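B12-binding domain-containing protein (Kitasatospora setae, PDB 6WTE) binds cobalamin and a [4Fe-4S] cluster and acts as a radical S-adenosylmethionine methyltransferase (TsrM) whose catalysis is non-radical. Local coordinates at residues T374-L379 with M398-T403. Residues are numbered along the deposited sequence; the frame is centred on the assembly and turned at random.
Sequences TMVEAL and MALDAT. With EDO (1,2-ethanediol), chain K.
Thr374 and Thr403 bring their backbones to 5.0 Å between CA atoms, where strand 373-380 passes the loop that leads from helix 387-398 into strand 404-412. The two threonines bond reciprocally, each hydroxyl oxygen taking the other's backbone N-H: Thr374 N gives to Thr403 OG1 at 3.0 Å, nearly straight at 172°, and Thr403 N gives to Thr374 OG1 at 3.1 Å. Thr374 OG1 stands between its own backbone N and carbonyl carbon (chi1 49°), a rotamer that turns it to the loop. Threonine suits both places, since a short branched side chain offers an acceptor close to the main chain. Thr403 OG1 also bonds O1 of a 1,2-ethanediol, probably from the crystallisation liquor. An alanine in place of Thr403 would probably leave the N-H of Thr374 without this acceptor and hold the loop less firmly. Beyond the polar pair, Val376 CG2 meets Ala402 CB at 3.6 Å, a small methyl that lets the loop come close, and Leu400 CD1 at 4.1 Å. Leu400 crosses Val376 at about a right angle and reaches on to helix 357-369. This is a beta-alpha-beta crossover between neighbouring parallel strands, as in the partial TIM barrel of radical SAM enzymes.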
ATOM      1  N   THR A 374       8.537  16.997  -8.146  1.00 12.55           N
ATOM      2  CA  THR A 374       8.761  15.632  -8.604  1.00 11.29           C
ATOM      3  C   THR A 374       9.546  14.837  -7.576  1.00 11.86           C
ATOM      4  O   THR A 374      10.539  15.324  -7.026  1.00 11.25           O
ATOM      5  CB  THR A 374       9.529  15.614  -9.926  1.00 14.02           C
ATOM      6  OG1 THR A 374      10.676  16.464  -9.810  1.00 14.15           O
ATOM      7  CG2 THR A 374       8.652  16.109 -11.062  1.00 12.97           C
ATOM      8  N   MET A 375       9.117  13.599  -7.344  1.00 12.91           N
ATOM      9  CA  MET A 375       9.906  12.636  -6.592  1.00 12.34           C
ATOM     10  C   MET A 375      10.135  11.411  -7.464  1.00 13.95           C
ATOM     11  O   MET A 375       9.174  10.747  -7.868  1.00 14.38           O
ATOM     12  CB  MET A 375       9.221  12.234  -5.292  1.00 14.60           C
ATOM     13  CG  MET A 375      10.001  11.175  -4.571  1.00 18.14           C
ATOM     14  SD  MET A 375       9.710  11.237  -2.818  1.00 17.83           S
ATOM     15  CE  MET A 375      10.690   9.829  -2.291  1.00 21.62           C
ATOM     16  N   VAL A 376      11.400  11.117  -7.755  1.00 11.47           N
ATOM     17  CA  VAL A 376      11.777   9.965  -8.572  1.00 13.02           C
ATOM     18  C   VAL A 376      12.313   8.873  -7.659  1.00 11.90           C
ATOM     19  O   VAL A 376      13.217   9.120  -6.849  1.00 14.72           O
ATOM     20  CB  VAL A 376      12.817  10.355  -9.635  1.00 10.94           C
ATOM     21  CG1 VAL A 376      13.248   9.130 -10.441  1.00 14.37           C
ATOM     22  CG2 VAL A 376      12.255  11.425 -10.552  1.00 15.45           C
ATOM     23  N   GLU A 377      11.786   7.657  -7.813  1.00 12.50           N
ATOM     24  CA  GLU A 377      12.121   6.531  -6.952  1.00 12.19           C
ATOM     25  C   GLU A 377      12.960   5.508  -7.707  1.00 14.02           C
ATOM     26  O   GLU A 377      12.697   5.219  -8.878  1.00 14.22           O
ATOM     27  CB  GLU A 377      10.858   5.853  -6.421  1.00 18.03           C
ATOM     28  CG  GLU A 377       9.894   6.806  -5.754  1.00 18.90           C
ATOM     29  CD  GLU A 377       9.967   6.746  -4.248  1.00 29.85           C
ATOM     30  OE1 GLU A 377      11.034   6.366  -3.711  1.00 28.03           O
ATOM     31  OE2 GLU A 377       8.953   7.082  -3.603  1.00 30.96           O
ATOM     32  N   ALA A 378      13.981   4.980  -7.034  1.00 12.18           N
ATOM     33  CA  ALA A 378      14.796   3.887  -7.540  1.00 15.12           C
ATOM     34  C   ALA A 378      14.790   2.733  -6.545  1.00 13.02           C
ATOM     35  O   ALA A 378      14.715   2.938  -5.331  1.00 13.01           O
ATOM     36  CB  ALA A 378      16.237   4.340  -7.790  1.00 15.44           C
ATOM     37  N   LEU A 379      14.862   1.510  -7.066  1.00 12.31           N
ATOM     38  CA  LEU A 379      14.949   0.312  -6.235  1.00 11.86           C
ATOM     39  C   LEU A 379      16.175  -0.478  -6.662  1.00 12.27           C
ATOM     40  O   LEU A 379      16.304  -0.838  -7.835  1.00 13.03           O
ATOM     41  CB  LEU A 379      13.684  -0.544  -6.349  1.00 12.44           C
ATOM     42  CG  LEU A 379      13.742  -1.901  -5.643  1.00 15.98           C
ATOM     43  CD1 LEU A 379      14.046  -1.758  -4.153  1.00 13.19           C
ATOM     44  CD2 LEU A 379      12.439  -2.664  -5.867  1.00 15.66           C
ATOM     45  N   MET A 398      20.169  11.177 -10.498  1.00 14.87           N
ATOM     46  CA  MET A 398      20.512  12.418  -9.815  1.00 14.72           C
ATOM     47  C   MET A 398      20.617  13.586 -10.789  1.00 14.47           C
ATOM     48  O   MET A 398      20.310  14.727 -10.424  1.00 15.91           O
ATOM     49  CB  MET A 398      21.817  12.242  -9.034  1.00 13.88           C
ATOM     50  CG  MET A 398      21.681  11.336  -7.819  1.00 13.61           C
ATOM     51  SD  MET A 398      20.531  12.013  -6.600  1.00 17.82           S
ATOM     52  CE  MET A 398      21.446  13.480  -6.135  1.00 17.33           C
ATOM     53  N   ALA A 399      21.021  13.320 -12.033  1.00 16.09           N
ATOM     54  CA  ALA A 399      21.133  14.381 -13.029  1.00 15.14           C
ATOM     55  C   ALA A 399      19.778  14.906 -13.488  1.00 18.63           C
ATOM     56  O   ALA A 399      19.732  15.951 -14.145  1.00 15.67           O
ATOM     57  CB  ALA A 399      21.942  13.886 -14.234  1.00 15.94           C
ATOM     58  N   LEU A 400      18.682  14.211 -13.160  1.00 15.78           N
ATOM     59  CA  LEU A 400      17.346  14.713 -13.481  1.00 16.26           C
ATOM     60  C   LEU A 400      17.024  16.002 -12.737  1.00 17.46           C
ATOM     61  O   LEU A 400      16.180  16.781 -13.190  1.00 19.13           O
ATOM     62  CB  LEU A 400      16.290  13.663 -13.138  1.00 18.38           C
ATOM     63  CG  LEU A 400      16.237  12.381 -13.960  1.00 16.99           C
ATOM     64  CD1 LEU A 400      15.340  11.385 -13.249  1.00 15.38           C
ATOM     65  CD2 LEU A 400      15.702  12.681 -15.351  1.00 17.87           C
ATOM     66  N   ASP A 401      17.659  16.228 -11.587  1.00 16.33           N
ATOM     67  CA  ASP A 401      17.321  17.350 -10.709  1.00 19.83           C
ATOM     68  C   ASP A 401      15.863  17.287 -10.259  1.00 17.08           C
ATOM     69  O   ASP A 401      15.181  18.307 -10.156  1.00 18.93           O
ATOM     70  CB  ASP A 401      17.621  18.697 -11.376  1.00 22.04           C
ATOM     71  CG  ASP A 401      19.094  19.047 -11.348  1.00 31.07           C
ATOM     72  OD1 ASP A 401      19.867  18.297 -10.713  1.00 30.81           O
ATOM     73  OD2 ASP A 401      19.478  20.070 -11.962  1.00 31.43           O
ATOM     74  N   ALA A 402      15.375  16.078  -9.985  1.00 15.04           N
ATOM     75  CA  ALA A 402      14.053  15.948  -9.394  1.00 13.64           C
ATOM     76  C   ALA A 402      14.032  16.627  -8.034  1.00 13.26           C
ATOM     77  O   ALA A 402      15.065  16.766  -7.373  1.00 14.75           O
ATOM     78  CB  ALA A 402      13.668  14.478  -9.249  1.00 14.21           C
ATOM     79  N   THR A 403      12.845  17.064  -7.614  1.00 11.97           N
ATOM     80  CA  THR A 403      12.747  17.720  -6.314  1.00 13.58           C
ATOM     81  C   THR A 403      13.326  16.825  -5.232  1.00 12.05           C
ATOM     82  O   THR A 403      14.143  17.258  -4.413  1.00 13.80           O
ATOM     83  CB  THR A 403      11.298  18.074  -5.976  1.00 12.97           C
ATOM     84  OG1 THR A 403      10.682  18.729  -7.090  1.00 14.47           O
ATOM     85  CG2 THR A 403      11.251  18.981  -4.749  1.00 13.08           C
TER
HETATM   86  C1  EDO K 809      12.117  21.533  -7.304  1.00 26.67           C
HETATM   87  O1  EDO K 809      12.094  20.461  -8.252  1.00 27.03           O
HETATM   88  C2  EDO K 809      11.259  22.665  -7.848  1.00 30.11           C
HETATM   89  O2  EDO K 809      11.167  23.690  -6.856  1.00 29.93           O